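Local coordinates for protein serine proteinase inhibitor 1 (Myxoma virus, PDB 6BJ5) that inhibits serine proteases as a viral serpin and is important in the virulence of myxoma virus, at residues I183-T188 with M239-C244; T152-V157 with T201-K206; N32-P37 with S297-D302; K176-N181 with M248-V253. All blocks are in the same frame, centred on the assembly; numbering follows the deposited sequence.

Interaction 1. Residues I183-T188 with M239-C244; sequences IDTLKT and MRKDVC
The flat groups that meet between Asp184 to Thr188 and Arg240 to Cys244 are backbone amides, and their mutual tilt changes along the contact. The pairing begins between antiparallel strands of serpin sheet C, where Asp184 N lies in the carbonyl plane of Cys244, 2.8 Å from Cys244 O, and Cys244 N returns a bond of 2.6 Å to Asp184 O. Next, Leu186 N reaches Asp242 O at 3.1 Å. At the far end Thr188 N stands above the carbonyl plane of Arg240, 51° out of it and 2.9 Å from Arg240 O. This last pair is a single bridge, just after helix 229-238 and where the chain passes from sheet C into sheet B. It is completed by Arg240 N, 2.7 Å from Thr188 O.

Thr185 and Val243 form the non-hydrogen-bonded pair, and beta-branched residues suit this extended, exposed face. With CG2 of Thr185 anti to its backbone N, the methyl sits 3.4 Å from Lys241 CG, the two side chains crossing at about a right angle; the lysine's aliphatic part supplies the apolar surface. Asp184, on the buried face with Cys244, has its carboxylate held by a salt bridge to Lys182 and a hydrogen bond to His156. Asp242 OD1 bonds Thr8 of the second chain, a strand of which also pairs in parallel with Cys244. The small Cys244 leaves room for Leu186 and Thr188, and its SG lies 3.2 Å from Thr188 OG1.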
loop_
_atom_site.group_PDB
_atom_site.type_symbol
_atom_site.label_atom_id
_atom_site.label_comp_id
_atom_site.label_asym_id
_atom_site.label_seq_id
_atom_site.Cartn_x
_atom_site.Cartn_y
_atom_site.Cartn_z
ATOM N N ILE A 183 -4.993 26.863 -7.728
ATOM C CA ILE A 183 -3.893 27.229 -8.614
ATOM C C ILE A 183 -2.597 27.069 -7.841
ATOM O O ILE A 183 -2.513 27.441 -6.662
ATOM C CB ILE A 183 -4.033 28.657 -9.170
ATOM C CG1 ILE A 183 -5.146 28.702 -10.223
ATOM C CG2 ILE A 183 -2.713 29.128 -9.743
ATOM C CD1 ILE A 183 -5.597 30.103 -10.576
ATOM N N ASP A 184 -1.614 26.448 -8.485
ATOM C CA ASP A 184 -0.361 26.123 -7.821
ATOM C C ASP A 184 0.651 25.841 -8.921
ATOM O O ASP A 184 0.279 25.464 -10.041
ATOM C CB ASP A 184 -0.552 24.920 -6.874
ATOM C CG ASP A 184 0.590 24.727 -5.893
ATOM O OD1 ASP A 184 1.635 25.384 -6.054
ATOM O OD2 ASP A 184 0.425 23.913 -4.953
ATOM N N THR A 185 1.930 26.052 -8.600
ATOM C CA THR A 185 3.052 25.689 -9.468
ATOM C C THR A 185 3.696 24.399 -8.986
ATOM O O THR A 185 4.177 24.317 -7.843
ATOM C CB THR A 185 4.079 26.816 -9.626
ATOM O OG1 THR A 185 3.425 28.089 -9.735
ATOM C CG2 THR A 185 5.082 26.544 -10.746
ATOM N N LEU A 186 3.712 23.415 -9.893
ATOM C CA LEU A 186 3.956 22.008 -9.644
ATOM C C LEU A 186 4.634 21.403 -10.867
ATOM O O LEU A 186 4.424 21.864 -11.991
ATOM C CB LEU A 186 2.636 21.270 -9.442
ATOM C CG LEU A 186 1.576 21.835 -8.514
ATOM C CD1 LEU A 186 0.257 21.096 -8.791
ATOM C CD2 LEU A 186 2.001 21.754 -7.038
ATOM N N LYS A 187 5.366 20.312 -10.659
ATOM C CA LYS A 187 5.927 19.581 -11.791
ATOM C C LYS A 187 4.818 18.804 -12.502
ATOM O O LYS A 187 3.946 18.217 -11.853
ATOM C CB LYS A 187 7.062 18.654 -11.319
ATOM C CG LYS A 187 8.236 19.413 -10.664
ATOM C CD LYS A 187 9.411 18.524 -10.260
ATOM C CE LYS A 187 10.200 19.146 -9.103
ATOM N NZ LYS A 187 11.215 18.217 -8.540
ATOM N N THR A 188 4.837 18.819 -13.842
ATOM C CA THR A 188 3.798 18.191 -14.654
ATOM C C THR A 188 4.398 17.842 -16.005
ATOM O O THR A 188 5.469 18.335 -16.367
ATOM C CB THR A 188 2.601 19.129 -14.904
ATOM O OG1 THR A 188 2.375 19.972 -13.777
ATOM C CG2 THR A 188 1.330 18.336 -15.202
ATOM N N MET A 239 8.913 15.246 -15.760
ATOM C CA MET A 239 7.965 16.276 -15.359
ATOM C C MET A 239 8.715 17.587 -15.219
ATOM O O MET A 239 9.848 17.618 -14.732
ATOM C CB MET A 239 7.257 15.939 -14.045
ATOM C CG MET A 239 6.353 14.725 -14.093
ATOM S SD MET A 239 5.556 14.483 -12.497
ATOM C CE MET A 239 6.947 14.189 -11.406
ATOM N N ARG A 240 8.089 18.668 -15.676
ATOM C CA ARG A 240 8.693 19.993 -15.678
ATOM C C ARG A 240 7.786 20.949 -14.922
ATOM O O ARG A 240 6.559 20.866 -15.039
ATOM C CB ARG A 240 8.916 20.494 -17.116
ATOM C CG ARG A 240 9.384 19.419 -18.081
ATOM C CD ARG A 240 10.791 19.692 -18.592
ATOM N NE ARG A 240 11.771 19.881 -17.521
ATOM C CZ ARG A 240 12.432 18.896 -16.921
ATOM N NH1 ARG A 240 12.213 17.637 -17.272
ATOM N NH2 ARG A 240 13.308 19.173 -15.966
ATOM N N LYS A 241 8.388 21.850 -14.145
ATOM C CA LYS A 241 7.596 22.820 -13.411
ATOM C C LYS A 241 6.771 23.687 -14.381
ATOM O O LYS A 241 7.058 23.770 -15.582
ATOM C CB LYS A 241 8.501 23.659 -12.514
ATOM C CG LYS A 241 7.725 24.505 -11.526
ATOM C CD LYS A 241 8.586 25.360 -10.606
ATOM C CE LYS A 241 8.866 24.690 -9.274
ATOM N NZ LYS A 241 9.539 25.638 -8.330
ATOM N N ASP A 242 5.709 24.303 -13.851
ATOM C CA ASP A 242 4.646 24.951 -14.626
ATOM C C ASP A 242 3.586 25.449 -13.641
ATOM O O ASP A 242 3.425 24.887 -12.557
ATOM C CB ASP A 242 4.048 23.948 -15.630
ATOM C CG ASP A 242 2.969 24.541 -16.519
ATOM O OD1 ASP A 242 2.974 24.216 -17.719
ATOM O OD2 ASP A 242 2.101 25.297 -16.040
ATOM N N VAL A 243 2.868 26.506 -14.021
ATOM C CA VAL A 243 1.739 27.012 -13.235
ATOM C C VAL A 243 0.501 26.187 -13.566
ATOM O O VAL A 243 0.085 26.108 -14.727
ATOM C CB VAL A 243 1.501 28.501 -13.523
ATOM C CG1 VAL A 243 0.202 28.977 -12.888
ATOM C CG2 VAL A 243 2.669 29.316 -13.030
ATOM N N CYS A 244 -0.123 25.598 -12.558
ATOM C CA CYS A 244 -1.223 24.697 -12.848
ATOM C C CYS A 244 -2.484 25.070 -12.101
ATOM O O CYS A 244 -2.452 25.689 -11.026
ATOM C CB CYS A 244 -0.916 23.234 -12.479
ATOM S SG CYS A 244 0.460 22.467 -13.283
#

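Interaction 2. Residues T152-V157 with T201-K206; sequences TSWRHV and TELPYK
Ser153 O accepts the shortest bond of this contact, from Lys206 N at 2.7 Å, and the CB and CD1 of Tyr205 also crowd against it. Arg155 N answers with a bond of 2.8 Å to Pro204 O. The two bonds frame a single bridge, Trp154 with Tyr205, where the chain leaving sheet A at strand 142-153 meets the end of strand 198-204. A tryptophan just past the end of this sheet A strand is a hallmark of serpins, and its surroundings correspond to the region called the breach.

The six-membered ring of Trp154 and the ring of Tyr205 are almost parallel, 9° between planes, but slid apart with centroids separated by 4.7 Å, so overlap is slight: Tyr205 CE1 lies over the tryptophan face near its rim. Pro204 O sits at the tryptophan's edge, and Leu203 CB approaches Trp154 CZ3 obliquely at 3.5 Å. Large rings suit this junction because they fill the buried side while their polar atoms find partners, Trp154 NE1 with Asp302 and Tyr205 OH with Thr306. Toward the exterior, Arg155 and Lys206 lead their charged ends away. Thr152 closes the other flank, its CG2, anti to the backbone N, resting 3.6 Å from Tyr205 CB.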
loop_
_atom_site.group_PDB
_atom_site.type_symbol
_atom_site.label_atom_id
_atom_site.label_comp_id
_atom_site.label_asym_id
_atom_site.label_seq_id
_atom_site.Cartn_x
_atom_site.Cartn_y
_atom_site.Cartn_z
ATOM N N THR A 152 -0.164 13.763 6.748
ATOM C CA THR A 152 0.630 14.934 6.377
ATOM C C THR A 152 -0.208 15.937 5.584
ATOM O O THR A 152 -1.000 15.553 4.716
ATOM C CB THR A 152 1.853 14.537 5.529
ATOM O OG1 THR A 152 2.502 13.386 6.094
ATOM C CG2 THR A 152 2.852 15.702 5.438
ATOM N N SER A 153 0.024 17.225 5.826
ATOM C CA SER A 153 -0.662 18.259 5.059
ATOM C C SER A 153 -0.004 18.438 3.700
ATOM O O SER A 153 1.115 17.969 3.458
ATOM C CB SER A 153 -0.629 19.595 5.786
ATOM O OG SER A 153 -1.068 19.447 7.121
ATOM N N TRP A 154 -0.739 19.078 2.789
ATOM C CA TRP A 154 -0.142 19.510 1.533
ATOM C C TRP A 154 0.876 20.617 1.803
ATOM O O TRP A 154 0.822 21.314 2.823
ATOM C CB TRP A 154 -1.203 20.034 0.557
ATOM C CG TRP A 154 -2.264 19.055 0.191
ATOM C CD1 TRP A 154 -3.599 19.121 0.501
ATOM C CD2 TRP A 154 -2.086 17.859 -0.568
ATOM N NE1 TRP A 154 -4.260 18.023 -0.021
ATOM C CE2 TRP A 154 -3.349 17.238 -0.681
ATOM C CE3 TRP A 154 -0.979 17.250 -1.166
ATOM C CZ2 TRP A 154 -3.525 16.036 -1.355
ATOM C CZ3 TRP A 154 -1.157 16.064 -1.838
ATOM C CH2 TRP A 154 -2.421 15.465 -1.926
ATOM N N ARG A 155 1.822 20.780 0.878
ATOM C CA ARG A 155 2.672 21.960 0.957
ATOM C C ARG A 155 1.831 23.228 0.748
ATOM O O ARG A 155 1.911 24.185 1.529
ATOM C CB ARG A 155 3.817 21.861 -0.057
ATOM C CG ARG A 155 4.810 23.005 0.098
ATOM C CD ARG A 155 5.760 23.154 -1.080
ATOM N NE ARG A 155 6.568 24.363 -0.912
ATOM C CZ ARG A 155 7.362 24.884 -1.841
ATOM N NH1 ARG A 155 7.465 24.313 -3.034
ATOM N NH2 ARG A 155 8.041 25.994 -1.576
ATOM N N HIS A 156 0.960 23.219 -0.260
ATOM C CA HIS A 156 -0.008 24.290 -0.505
ATOM C C HIS A 156 -1.396 23.673 -0.480
ATOM O O HIS A 156 -1.786 22.981 -1.431
ATOM C CB HIS A 156 0.256 24.964 -1.844
ATOM C CG HIS A 156 1.569 25.671 -1.898
ATOM N ND1 HIS A 156 2.278 25.833 -3.069
ATOM C CD2 HIS A 156 2.281 26.297 -0.930
ATOM C CE1 HIS A 156 3.398 26.487 -2.812
ATOM N NE2 HIS A 156 3.419 26.789 -1.526
ATOM N N VAL A 157 -2.130 23.924 0.610
ATOM C CA VAL A 157 -3.444 23.316 0.803
ATOM C C VAL A 157 -4.446 23.901 -0.181
ATOM O O VAL A 157 -4.255 24.983 -0.740
ATOM C CB VAL A 157 -3.929 23.542 2.240
ATOM C CG1 VAL A 157 -2.897 23.043 3.244
ATOM C CG2 VAL A 157 -4.311 25.034 2.426
ATOM N N THR A 201 1.380 14.634 -12.284
ATOM C CA THR A 201 1.529 15.893 -11.576
ATOM C C THR A 201 1.926 15.598 -10.138
ATOM O O THR A 201 1.323 14.739 -9.494
ATOM C CB THR A 201 0.207 16.684 -11.627
ATOM O OG1 THR A 201 -0.177 16.893 -12.996
ATOM C CG2 THR A 201 0.333 18.018 -10.896
ATOM N N GLU A 202 2.898 16.343 -9.615
ATOM C CA GLU A 202 3.436 16.074 -8.290
ATOM C C GLU A 202 2.884 17.077 -7.293
ATOM O O GLU A 202 3.204 18.266 -7.342
ATOM C CB GLU A 202 4.968 16.097 -8.295
ATOM C CG GLU A 202 5.501 15.643 -6.957
ATOM C CD GLU A 202 6.971 15.366 -6.931
ATOM O OE1 GLU A 202 7.444 14.562 -7.765
ATOM O OE2 GLU A 202 7.638 15.883 -6.020
ATOM N N LEU A 203 2.103 16.579 -6.358
ATOM C CA LEU A 203 1.575 17.368 -5.262
ATOM C C LEU A 203 2.433 17.118 -4.038
ATOM O O LEU A 203 2.339 16.041 -3.436
ATOM C CB LEU A 203 0.125 16.979 -4.986
ATOM C CG LEU A 203 -0.820 17.009 -6.180
ATOM C CD1 LEU A 203 -2.063 16.220 -5.837
ATOM C CD2 LEU A 203 -1.198 18.441 -6.473
ATOM N N PRO A 204 3.322 18.025 -3.662
ATOM C CA PRO A 204 4.159 17.775 -2.486
ATOM C C PRO A 204 3.427 17.984 -1.170
ATOM O O PRO A 204 2.609 18.892 -1.018
ATOM C CB PRO A 204 5.288 18.799 -2.644
ATOM C CG PRO A 204 4.690 19.900 -3.446
ATOM C CD PRO A 204 3.752 19.224 -4.409
ATOM N N TYR A 205 3.793 17.162 -0.186
ATOM C CA TYR A 205 3.279 17.318 1.167
ATOM C C TYR A 205 4.173 18.287 1.914
ATOM O O TYR A 205 5.241 18.660 1.434
ATOM C CB TYR A 205 3.219 15.979 1.906
ATOM C CG TYR A 205 2.189 15.044 1.344
ATOM C CD1 TYR A 205 0.840 15.251 1.569
ATOM C CD2 TYR A 205 2.575 13.977 0.540
ATOM C CE1 TYR A 205 -0.093 14.412 1.019
ATOM C CE2 TYR A 205 1.661 13.134 -0.005
ATOM C CZ TYR A 205 0.326 13.358 0.228
ATOM O OH TYR A 205 -0.597 12.513 -0.329
ATOM N N LYS A 206 3.730 18.694 3.110
ATOM C CA LYS A 206 4.410 19.784 3.808
ATOM C C LYS A 206 5.809 19.365 4.255
ATOM O O LYS A 206 6.702 20.207 4.374
ATOM C CB LYS A 206 3.551 20.267 4.984
ATOM C CG LYS A 206 4.260 21.112 6.040
ATOM C CD LYS A 206 3.314 21.449 7.197
ATOM C CE LYS A 206 4.044 22.012 8.420
ATOM N NZ LYS A 206 3.277 21.732 9.674
#

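Interaction 3. Residues N32-P37 with S297-D302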
loop_
_atom_site.group_PDB
_atom_site.type_symbol
_atom_site.label_atom_id
_atom_site.label_comp_id
_atom_site.label_asym_id
_atom_site.label_seq_id
_atom_site.Cartn_x
_atom_site.Cartn_y
_atom_site.Cartn_z
ATOM N N ASN A 32 -12.926 1.391 -6.476
ATOM C CA ASN A 32 -11.808 2.180 -5.992
ATOM C C ASN A 32 -10.924 1.258 -5.148
ATOM O O ASN A 32 -11.403 0.612 -4.207
ATOM C CB ASN A 32 -12.303 3.355 -5.162
ATOM C CG ASN A 32 -13.105 4.375 -5.966
ATOM O OD1 ASN A 32 -13.911 5.087 -5.402
ATOM N ND2 ASN A 32 -12.913 4.424 -7.268
ATOM N N VAL A 33 -9.650 1.167 -5.499
ATOM C CA VAL A 33 -8.729 0.288 -4.799
ATOM C C VAL A 33 -7.549 1.110 -4.314
ATOM O O VAL A 33 -7.015 1.936 -5.063
ATOM C CB VAL A 33 -8.250 -0.855 -5.707
ATOM C CG1 VAL A 33 -7.281 -1.764 -4.957
ATOM C CG2 VAL A 33 -9.435 -1.626 -6.246
ATOM N N VAL A 34 -7.154 0.890 -3.064
ATOM C CA VAL A 34 -5.965 1.491 -2.478
ATOM C C VAL A 34 -5.058 0.374 -1.976
ATOM O O VAL A 34 -5.510 -0.704 -1.573
ATOM C CB VAL A 34 -6.321 2.481 -1.353
ATOM C CG1 VAL A 34 -7.188 3.591 -1.909
ATOM C CG2 VAL A 34 -7.045 1.765 -0.238
ATOM N N PHE A 35 -3.762 0.634 -1.996
ATOM C CA PHE A 35 -2.801 -0.441 -1.812
ATOM C C PHE A 35 -1.515 0.141 -1.233
ATOM O O PHE A 35 -1.215 1.327 -1.411
ATOM C CB PHE A 35 -2.552 -1.118 -3.165
ATOM C CG PHE A 35 -1.537 -2.195 -3.147
ATOM C CD1 PHE A 35 -1.677 -3.302 -2.335
ATOM C CD2 PHE A 35 -0.405 -2.081 -3.941
ATOM C CE1 PHE A 35 -0.719 -4.315 -2.345
ATOM C CE2 PHE A 35 0.539 -3.048 -3.950
ATOM C CZ PHE A 35 0.381 -4.187 -3.141
ATOM N N SER A 36 -0.768 -0.679 -0.504
ATOM C CA SER A 36 0.533 -0.234 -0.032
ATOM C C SER A 36 1.588 -1.194 -0.526
ATOM O O SER A 36 1.764 -2.271 0.070
ATOM C CB SER A 36 0.600 -0.141 1.479
ATOM O OG SER A 36 1.936 0.195 1.840
ATOM N N PRO A 37 2.290 -0.869 -1.618
ATOM C CA PRO A 37 3.464 -1.671 -1.998
ATOM C C PRO A 37 4.537 -1.716 -0.919
ATOM O O PRO A 37 5.158 -2.763 -0.729
ATOM C CB PRO A 37 3.943 -0.986 -3.282
ATOM C CG PRO A 37 3.316 0.352 -3.264
ATOM C CD PRO A 37 2.014 0.191 -2.596
ATOM N N SER A 297 -6.093 -1.439 3.692
ATOM C CA SER A 297 -5.544 -0.105 3.533
ATOM C C SER A 297 -6.681 0.904 3.528
ATOM O O SER A 297 -7.825 0.585 3.194
ATOM C CB SER A 297 -4.724 0.028 2.236
ATOM O OG SER A 297 -3.666 -0.917 2.183
ATOM N N LYS A 298 -6.369 2.119 3.946
ATOM C CA LYS A 298 -7.334 3.196 3.879
ATOM C C LYS A 298 -6.545 4.444 3.524
ATOM O O LYS A 298 -5.440 4.643 4.051
ATOM C CB LYS A 298 -8.099 3.345 5.205
ATOM C CG LYS A 298 -9.306 4.295 5.130
ATOM C CD LYS A 298 -9.867 4.547 6.509
ATOM C CE LYS A 298 -10.963 5.596 6.517
ATOM N NZ LYS A 298 -11.287 5.982 7.933
ATOM N N ILE A 299 -7.066 5.227 2.575
ATOM C CA ILE A 299 -6.451 6.489 2.169
ATOM C C ILE A 299 -7.543 7.550 2.176
ATOM O O ILE A 299 -8.677 7.292 1.748
ATOM C CB ILE A 299 -5.754 6.403 0.784
ATOM C CG1 ILE A 299 -4.656 5.330 0.816
ATOM C CG2 ILE A 299 -5.056 7.720 0.422
ATOM C CD1 ILE A 299 -4.008 5.026 -0.495
ATOM N N GLU A 300 -7.206 8.731 2.696
ATOM C CA GLU A 300 -8.119 9.871 2.733
ATOM C C GLU A 300 -7.408 11.126 2.246
ATOM O O GLU A 300 -6.448 11.583 2.872
ATOM C CB GLU A 300 -8.662 10.093 4.138
ATOM C CG GLU A 300 -10.104 10.479 4.109
ATOM C CD GLU A 300 -10.573 11.028 5.417
ATOM O OE1 GLU A 300 -11.658 11.648 5.431
ATOM O OE2 GLU A 300 -9.824 10.893 6.410
ATOM N N ALA A 301 -7.885 11.692 1.151
ATOM C CA ALA A 301 -7.331 12.925 0.618
ATOM C C ALA A 301 -8.411 13.992 0.612
ATOM O O ALA A 301 -9.534 13.725 0.173
ATOM C CB ALA A 301 -6.796 12.706 -0.796
ATOM N N ASP A 302 -8.078 15.184 1.115
ATOM C CA ASP A 302 -8.992 16.331 1.167
ATOM C C ASP A 302 -8.174 17.618 1.044
ATOM O O ASP A 302 -6.982 17.584 0.733
ATOM C CB ASP A 302 -9.843 16.290 2.438
ATOM C CG ASP A 302 -9.010 16.334 3.696
ATOM O OD1 ASP A 302 -7.805 16.677 3.634
ATOM O OD2 ASP A 302 -9.576 16.038 4.762
HETATM O O HOH W 1 -5.195 -2.626 0.635
#
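Apolar contact comes first, and Val34 and Ile299 carry it. Strand 33-35, the short sheet B strand that leads into helix 37-49, crosses behind sheet A, its axis 6.3 Å from that of strand 297-302 and at 107° to it. The steep angle confines the contact to a small area around Val34. Ile299 CD1 presses on Val34 CB at 3.5 Å, the two side chains sliding past each other in opposite directions. The isoleucine's second torsion, 173°, carries CD1 to its full extension and lets it span the gap. Val34 CG2, placed between its own backbone N and carbonyl carbon, turns instead to Ser297 and lies 3.8 Å from Ser297 CB. Compact branched side chains fill the short gap between the two layers.

Polar contact is indirect, since no direct hydrogen bond joins the two segments. A water lies 2.9 Å from Val34 O and 2.8 Å from Ser297 OG and can bridge them, though it has other acceptors within reach. Ser297 OG also bonds Ser310 on strand 305-314, which lies beside 293-302 as an inserted reactive-centre loop does in cleaved serpins.

Capping contact belongs to Ser36, whose OG caps Gly39 N at the start of helix 37-49 and also bonds Leu29 of the second chain. A strand of that chain pairs antiparallel with residues 33 to 35. Between the segments, Ser36 N remains 4.0 Å from Ser297 OG.

Interaction 4. Residues K176-N181 with M248-V253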
loop_
_atom_site.group_PDB
_atom_site.type_symbol
_atom_site.label_atom_id
_atom_site.label_comp_id
_atom_site.label_asym_id
_atom_site.label_seq_id
_atom_site.Cartn_x
_atom_site.Cartn_y
_atom_site.Cartn_z
ATOM N N LYS A 176 -21.487 12.468 -8.756
ATOM C CA LYS A 176 -21.336 13.807 -8.217
ATOM C C LYS A 176 -20.305 13.688 -7.117
ATOM O O LYS A 176 -20.527 12.981 -6.124
ATOM C CB LYS A 176 -22.641 14.361 -7.654
ATOM C CG LYS A 176 -22.449 15.678 -6.965
ATOM C CD LYS A 176 -23.726 16.199 -6.355
ATOM C CE LYS A 176 -23.971 15.513 -5.035
ATOM N NZ LYS A 176 -25.133 16.101 -4.320
ATOM N N VAL A 177 -19.162 14.326 -7.315
ATOM C CA VAL A 177 -18.107 14.208 -6.331
ATOM C C VAL A 177 -17.832 15.602 -5.803
ATOM O O VAL A 177 -18.166 16.621 -6.414
ATOM C CB VAL A 177 -16.816 13.577 -6.875
ATOM C CG1 VAL A 177 -17.108 12.218 -7.511
ATOM C CG2 VAL A 177 -16.160 14.510 -7.818
ATOM N N ARG A 178 -17.210 15.611 -4.646
ATOM C CA ARG A 178 -16.774 16.800 -3.946
ATOM C C ARG A 178 -15.416 17.169 -4.533
ATOM O O ARG A 178 -14.393 16.572 -4.185
ATOM C CB ARG A 178 -16.679 16.417 -2.478
ATOM C CG ARG A 178 -16.850 17.448 -1.476
ATOM C CD ARG A 178 -18.242 17.945 -1.391
ATOM N NE ARG A 178 -18.086 19.297 -0.905
ATOM C CZ ARG A 178 -18.553 20.361 -1.526
ATOM N NH1 ARG A 178 -19.249 20.213 -2.653
ATOM N NH2 ARG A 178 -18.317 21.558 -1.012
ATOM N N MET A 179 -15.415 18.113 -5.464
ATOM C CA MET A 179 -14.178 18.463 -6.141
ATOM C C MET A 179 -13.439 19.693 -5.650
ATOM O O MET A 179 -13.986 20.792 -5.570
ATOM C CB MET A 179 -14.428 18.589 -7.649
ATOM C CG MET A 179 -13.193 18.955 -8.455
ATOM S SD MET A 179 -13.528 19.091 -10.221
ATOM C CE MET A 179 -14.107 17.436 -10.585
ATOM N N MET A 180 -12.169 19.472 -5.338
ATOM C CA MET A 180 -11.270 20.527 -4.904
ATOM C C MET A 180 -10.686 21.258 -6.110
ATOM O O MET A 180 -10.651 20.732 -7.228
ATOM C CB MET A 180 -10.152 19.932 -4.042
ATOM C CG MET A 180 -10.655 19.059 -2.913
ATOM S SD MET A 180 -9.302 18.487 -1.863
ATOM C CE MET A 180 -8.344 17.402 -2.947
ATOM N N ASN A 181 -10.242 22.497 -5.882
ATOM C CA ASN A 181 -9.798 23.339 -6.985
ATOM C C ASN A 181 -8.793 24.356 -6.466
ATOM O O ASN A 181 -9.073 25.060 -5.489
ATOM C CB ASN A 181 -10.991 24.051 -7.632
ATOM C CG ASN A 181 -10.598 24.928 -8.823
ATOM O OD1 ASN A 181 -9.430 25.028 -9.203
ATOM N ND2 ASN A 181 -11.592 25.578 -9.408
ATOM N N MET A 248 -9.338 18.258 -8.456
ATOM C CA MET A 248 -9.358 16.840 -8.143
ATOM C C MET A 248 -10.299 16.594 -6.990
ATOM O O MET A 248 -10.509 17.482 -6.143
ATOM C CB MET A 248 -7.944 16.330 -7.816
ATOM C CG MET A 248 -7.461 16.714 -6.446
ATOM S SD MET A 248 -5.855 15.994 -6.068
ATOM C CE MET A 248 -6.183 14.248 -6.172
ATOM N N PRO A 249 -10.911 15.413 -6.915
ATOM C CA PRO A 249 -11.889 15.126 -5.868
ATOM C C PRO A 249 -11.242 14.871 -4.523
ATOM O O PRO A 249 -10.150 14.316 -4.434
ATOM C CB PRO A 249 -12.566 13.825 -6.331
ATOM C CG PRO A 249 -11.941 13.474 -7.667
ATOM C CD PRO A 249 -10.653 14.227 -7.747
ATOM N N LYS A 250 -11.943 15.272 -3.470
ATOM C CA LYS A 250 -11.751 14.617 -2.192
ATOM C C LYS A 250 -12.081 13.138 -2.349
ATOM O O LYS A 250 -12.969 12.758 -3.126
ATOM C CB LYS A 250 -12.670 15.215 -1.122
ATOM C CG LYS A 250 -12.373 16.626 -0.796
ATOM C CD LYS A 250 -13.432 17.195 0.118
ATOM C CE LYS A 250 -13.335 16.559 1.465
ATOM N NZ LYS A 250 -14.142 17.299 2.453
ATOM N N PHE A 251 -11.348 12.289 -1.625
ATOM C CA PHE A 251 -11.709 10.880 -1.638
ATOM C C PHE A 251 -11.282 10.190 -0.352
ATOM O O PHE A 251 -10.298 10.565 0.303
ATOM C CB PHE A 251 -11.142 10.153 -2.860
ATOM C CG PHE A 251 -9.647 10.157 -2.957
ATOM C CD1 PHE A 251 -8.891 9.175 -2.319
ATOM C CD2 PHE A 251 -8.992 11.120 -3.715
ATOM C CE1 PHE A 251 -7.490 9.164 -2.434
ATOM C CE2 PHE A 251 -7.604 11.116 -3.827
ATOM C CZ PHE A 251 -6.854 10.127 -3.174
ATOM N N SER A 252 -12.048 9.158 -0.020
ATOM C CA SER A 252 -11.828 8.310 1.145
ATOM C C SER A 252 -12.113 6.889 0.685
ATOM O O SER A 252 -13.219 6.611 0.218
ATOM C CB SER A 252 -12.751 8.724 2.304
ATOM O OG SER A 252 -12.544 7.937 3.462
ATOM N N VAL A 253 -11.119 6.006 0.757
ATOM C CA VAL A 253 -11.245 4.648 0.234
ATOM C C VAL A 253 -10.625 3.666 1.219
ATOM O O VAL A 253 -9.549 3.918 1.779
ATOM C CB VAL A 253 -10.591 4.505 -1.158
ATOM C CG1 VAL A 253 -10.644 3.067 -1.633
ATOM C CG2 VAL A 253 -11.305 5.386 -2.144
#
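Met180 and Met248 make the tight, buried part of this contact: an antiparallel hydrogen-bonded pair whose side chains lie side by side and point the same way. Met180 N is 2.7 Å from Met248 O, and Met248 N returns a longer bond of 3.1 Å to Met180 O. Flexible thioethers suit the site; the bend of Met180 at its third torsion, -66°, brings CE to within 3.7 Å of Met248 CG. Next to them Met179 and Pro249 form a non-hydrogen-bonded pair, where a proline costs no bond to this partner strand. Lys250 links this part to the outer one, its CG crossing Met180 at about a right angle, 3.7 Å from Met180 SD.

Only the side-chain ends are loose. Lys250 N bonds Arg178 O at 2.9 Å, and beyond this bond the aliphatic parts of Lys250 and the exposed Arg178 lie side by side. Their like charges stay apart: Arg178 has a salt bridge to Asp165, and Lys250 NZ a long, weak ion pair with Glu303, which probably eases the repulsion.

The contact joins two strands of serpin sheet C just where strand 243-258 breaks at Lys250 and turns to run on beside strand 293-302. Strand 164-170 flanks residues 177 and 179 on the opposite edge, and Ala12 and Phe16 of the second chain pack on Met248 and Pro249.

How the interactions relate
Interactions 1 and 4 hold the same two strands, 173-185 and 243-258, at successive places, both by antiparallel backbone bonds, with threonine, valine and lysine on the exposed side of interaction 1 and methionines on the buried side of interaction 4. Interaction 3 is the buried core contact, a crossing of layers held by aliphatic side chains and a water rather than by backbone bonds. Interaction 2 joins the sheets at a corner with aromatic rings. Further contacts tie them together: Lys187 O with Glu202 N links interactions 1 and 2, Leu203 packing on Met248 links 2 and 4, and backbone pairing of Ile299 and Ala301 with Val253 and Phe251 links 3 and 4.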